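Long-range contact in beta-hexosaminidase (Neisseria gonorrhoeae, PDB 6JTJ), which probably cleaves terminal beta-1,4-linked N-acetylglucosamine from peptide-linked peptidoglycan fragments during cell-wall recycling: residues 208-213 / 254-259. Sequence-based numbering, arbitrary orientation.
With NAG (2-acetamido-2-deoxy-beta-D-glucopyranose), chain I.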
ATOM      1  N   CYS C 208      -8.678  -9.460  15.331  1.00 21.74           N
ATOM      2  CA  CYS C 208      -8.083 -10.163  14.203  1.00 20.30           C
ATOM      3  C   CYS C 208      -6.713  -9.576  13.938  1.00 20.36           C
ATOM      4  O   CYS C 208      -6.612  -8.431  13.474  1.00 20.42           O
ATOM      5  CB  CYS C 208      -8.960 -10.026  12.951  1.00 21.39           C
ATOM      6  SG  CYS C 208      -8.242 -10.786  11.487  1.00 21.92           S
ATOM      7  N   GLY C 209      -5.676 -10.348  14.254  1.00 18.52           N
ATOM      8  CA  GLY C 209      -4.314  -9.892  14.108  1.00 18.53           C
ATOM      9  C   GLY C 209      -3.863  -9.940  12.659  1.00 18.05           C
ATOM     10  O   GLY C 209      -4.164 -10.895  11.970  1.00 17.63           O
ATOM     11  N   LYS C 210      -3.153  -8.910  12.214  1.00 17.42           N
ATOM     12  CA  LYS C 210      -2.674  -8.819  10.837  1.00 17.69           C
ATOM     13  C   LYS C 210      -1.223  -8.346  10.836  1.00 16.80           C
ATOM     14  O   LYS C 210      -0.884  -7.511  11.674  1.00 15.56           O
ATOM     15  CB  LYS C 210      -3.488  -7.771  10.066  1.00 18.00           C
ATOM     16  CG  LYS C 210      -4.971  -7.845  10.292  1.00 18.72           C
ATOM     17  CD  LYS C 210      -5.743  -7.114   9.190  1.00 18.33           C
ATOM     18  CE  LYS C 210      -5.654  -5.606   9.292  1.00 18.58           C
ATOM     19  NZ  LYS C 210      -6.874  -4.987   8.670  1.00 19.49           N
ATOM     20  N   HIS C 211      -0.353  -8.796   9.914  1.00 16.57           N
ATOM     21  CA  HIS C 211      -0.607  -9.803   8.889  1.00 16.18           C
ATOM     22  C   HIS C 211       0.395 -10.910   9.134  1.00 15.58           C
ATOM     23  O   HIS C 211       1.585 -10.722   8.947  1.00 15.53           O
ATOM     24  CB  HIS C 211      -0.430  -9.205   7.495  1.00 16.16           C
ATOM     25  CG  HIS C 211      -1.261  -7.991   7.262  1.00 16.26           C
ATOM     26  ND1 HIS C 211      -0.936  -6.752   7.778  1.00 15.93           N
ATOM     27  CD2 HIS C 211      -2.409  -7.820   6.567  1.00 16.33           C
ATOM     28  CE1 HIS C 211      -1.837  -5.868   7.398  1.00 16.20           C
ATOM     29  NE2 HIS C 211      -2.743  -6.491   6.669  1.00 16.59           N
ATOM     30  N   PHE C 212      -0.098 -12.056   9.591  1.00 16.54           N
ATOM     31  CA  PHE C 212       0.744 -13.151  10.054  1.00 16.60           C
ATOM     32  C   PHE C 212       1.628 -13.664   8.927  1.00 17.04           C
ATOM     33  O   PHE C 212       1.127 -13.905   7.829  1.00 18.54           O
ATOM     34  CB  PHE C 212      -0.126 -14.311  10.547  1.00 16.96           C
ATOM     35  CG  PHE C 212       0.663 -15.502  11.000  1.00 17.27           C
ATOM     36  CD1 PHE C 212       1.146 -15.570  12.303  1.00 17.48           C
ATOM     37  CD2 PHE C 212       0.921 -16.536  10.142  1.00 18.06           C
ATOM     38  CE1 PHE C 212       1.880 -16.643  12.729  1.00 18.10           C
ATOM     39  CE2 PHE C 212       1.650 -17.644  10.569  1.00 18.77           C
ATOM     40  CZ  PHE C 212       2.123 -17.701  11.859  1.00 18.82           C
ATOM     41  N   PRO C 213       2.915 -13.916   9.201  1.00 17.06           N
ATOM     42  CA  PRO C 213       3.657 -13.826  10.443  1.00 17.98           C
ATOM     43  C   PRO C 213       4.408 -12.506  10.657  1.00 18.54           C
ATOM     44  O   PRO C 213       5.253 -12.429  11.576  1.00 18.29           O
ATOM     45  CB  PRO C 213       4.663 -14.958  10.289  1.00 18.02           C
ATOM     46  CG  PRO C 213       5.004 -14.899   8.835  1.00 17.71           C
ATOM     47  CD  PRO C 213       3.750 -14.489   8.132  1.00 17.66           C
ATOM     48  N   ALA C 254      -8.994 -14.333  15.270  1.00 23.14           N
ATOM     49  CA  ALA C 254      -8.658 -14.565  13.889  1.00 22.05           C
ATOM     50  C   ALA C 254      -7.332 -13.940  13.532  1.00 23.02           C
ATOM     51  O   ALA C 254      -6.797 -13.083  14.252  1.00 22.32           O
ATOM     52  CB  ALA C 254      -9.735 -13.976  13.007  1.00 21.53           C
ATOM     53  N   VAL C 255      -6.845 -14.350  12.382  1.00 22.84           N
ATOM     54  CA  VAL C 255      -5.606 -13.849  11.811  1.00 23.54           C
ATOM     55  C   VAL C 255      -5.824 -13.663  10.305  1.00 24.02           C
ATOM     56  O   VAL C 255      -6.572 -14.442   9.688  1.00 24.01           O
ATOM     57  CB  VAL C 255      -4.512 -14.866  12.139  1.00 25.91           C
ATOM     58  CG1 VAL C 255      -3.480 -14.967  11.052  1.00 27.60           C
ATOM     59  CG2 VAL C 255      -3.878 -14.541  13.488  1.00 26.15           C
ATOM     60  N   MET C 256      -5.219 -12.618   9.745  1.00 24.54           N
ATOM     61  CA  MET C 256      -5.103 -12.444   8.311  1.00 25.96           C
ATOM     62  C   MET C 256      -3.626 -12.651   7.981  1.00 24.68           C
ATOM     63  O   MET C 256      -2.759 -12.088   8.642  1.00 21.22           O
ATOM     64  CB  MET C 256      -5.424 -11.019   7.814  1.00 30.57           C
ATOM     65  CG  MET C 256      -6.926 -10.517   7.858  1.00 36.91           C
ATOM     66  SD  MET C 256      -8.023 -11.063   6.549  1.00 48.23           S
ATOM     67  CE  MET C 256      -6.860 -11.306   5.196  1.00 44.20           C
ATOM     68  N   PRO C 257      -3.336 -13.436   6.938  1.00 24.36           N
ATOM     69  CA  PRO C 257      -1.946 -13.704   6.613  1.00 23.34           C
ATOM     70  C   PRO C 257      -1.353 -12.625   5.745  1.00 21.38           C
ATOM     71  O   PRO C 257      -2.076 -11.930   5.033  1.00 21.05           O
ATOM     72  CB  PRO C 257      -2.033 -15.021   5.844  1.00 25.03           C
ATOM     73  CG  PRO C 257      -3.308 -14.889   5.091  1.00 26.48           C
ATOM     74  CD  PRO C 257      -4.246 -14.100   5.997  1.00 24.63           C
ATOM     75  N   ALA C 258      -0.038 -12.494   5.810  1.00 20.90           N
ATOM     76  CA  ALA C 258       0.683 -11.597   4.914  1.00 22.49           C
ATOM     77  C   ALA C 258       0.808 -12.244   3.533  1.00 23.41           C
ATOM     78  O   ALA C 258       1.085 -13.433   3.422  1.00 22.30           O
ATOM     79  CB  ALA C 258       2.063 -11.292   5.471  1.00 21.46           C
ATOM     80  N   HIS C 259       0.599 -11.439   2.494  1.00 29.60           N
ATOM     81  CA  HIS C 259       0.898 -11.842   1.129  1.00 34.76           C
ATOM     82  C   HIS C 259       2.380 -11.580   0.899  1.00 32.53           C
ATOM     83  O   HIS C 259       2.774 -10.612   0.241  1.00 34.98           O
ATOM     84  CB  HIS C 259       0.021 -11.059   0.145  1.00 42.22           C
ATOM     85  CG  HIS C 259       0.054 -11.585  -1.249  1.00 54.40           C
ATOM     86  ND1 HIS C 259      -0.013 -12.928  -1.577  1.00 59.08           N
ATOM     87  CD2 HIS C 259       0.138 -10.911  -2.415  1.00 59.18           C
ATOM     88  CE1 HIS C 259       0.049 -13.050  -2.892  1.00 63.96           C
ATOM     89  NE2 HIS C 259       0.137 -11.842  -3.421  1.00 65.91           N
TER
HETATM   90  C1  NAG I 401      -5.720  -6.797   2.631  1.00 49.64           C
HETATM   91  C2  NAG I 401      -5.150  -5.828   3.677  1.00 48.63           C
HETATM   92  C3  NAG I 401      -5.688  -6.158   5.049  1.00 47.41           C
HETATM   93  C4  NAG I 401      -7.211  -6.266   5.025  1.00 47.08           C
HETATM   94  C5  NAG I 401      -7.672  -7.323   4.042  1.00 46.56           C
HETATM   95  C6  NAG I 401      -9.195  -7.300   3.881  1.00 46.47           C
HETATM   96  C7  NAG I 401      -2.849  -4.853   3.817  1.00 55.58           C
HETATM   97  C8  NAG I 401      -3.474  -3.523   3.773  1.00 55.02           C
HETATM   98  N2  NAG I 401      -3.710  -5.875   3.753  1.00 50.48           N
HETATM   99  O1  NAG I 401      -5.646  -6.229   1.337  1.00 48.37           O
HETATM  100  O3  NAG I 401      -5.250  -5.171   5.954  1.00 41.73           O
HETATM  101  O4  NAG I 401      -7.732  -6.535   6.303  1.00 39.15           O
HETATM  102  O5  NAG I 401      -7.110  -7.046   2.777  1.00 49.95           O
HETATM  103  O6  NAG I 401      -9.680  -6.083   3.337  1.00 41.56           O
HETATM  104  O7  NAG I 401      -1.613  -4.969   3.865  1.00 51.89           O
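Lys210 and Met256 both hold CG anti to the carbonyl carbon (chi1 -44° and -71°), which lays their side chains side by side, with Lys210 CD 3.8 Å from Met256 CG. They sit on neighbouring parallel strands of the (beta/alpha)8-type barrel domain of family 3 glycoside hydrolases. Gly209 bonds to strand 254-257 on either side of Val255: its N donates to Ala254 O, and its O accepts from Met256 N at 3.0 Å. Cys208 SG packs on Ala254 CB and Met256 CG on the same face as Lys210.

The peptide bonds before His211 and Pro213 are cis. The chain turns a corner at His211, but pairing resumes beyond it. Phe212 N donates a hydrogen bond to Met256 O in the carbonyl plane, and Ala258 N donates one to Phe212 O at 2.7 Å from above that carbonyl's plane. On the other face, Phe212 CB presses on Val255 CG1 at 3.5 Å.

Lys210, before the corner, and His211, at it, both bind the N-acetylglucosamine. Lys210 NZ donates hydrogen bonds to O3 and O4 and forms a salt bridge with Glu107. Lys210 CB covers one face of the His211 imidazole, 3.4 Å above its centre. Asp168 hydrogen-bonds with His211 ND1 and helps fix the ring's rotation. At the ring edge, His211 NE2 shares a nearly straight hydrogen bond with sugar O3 at 2.9 Å.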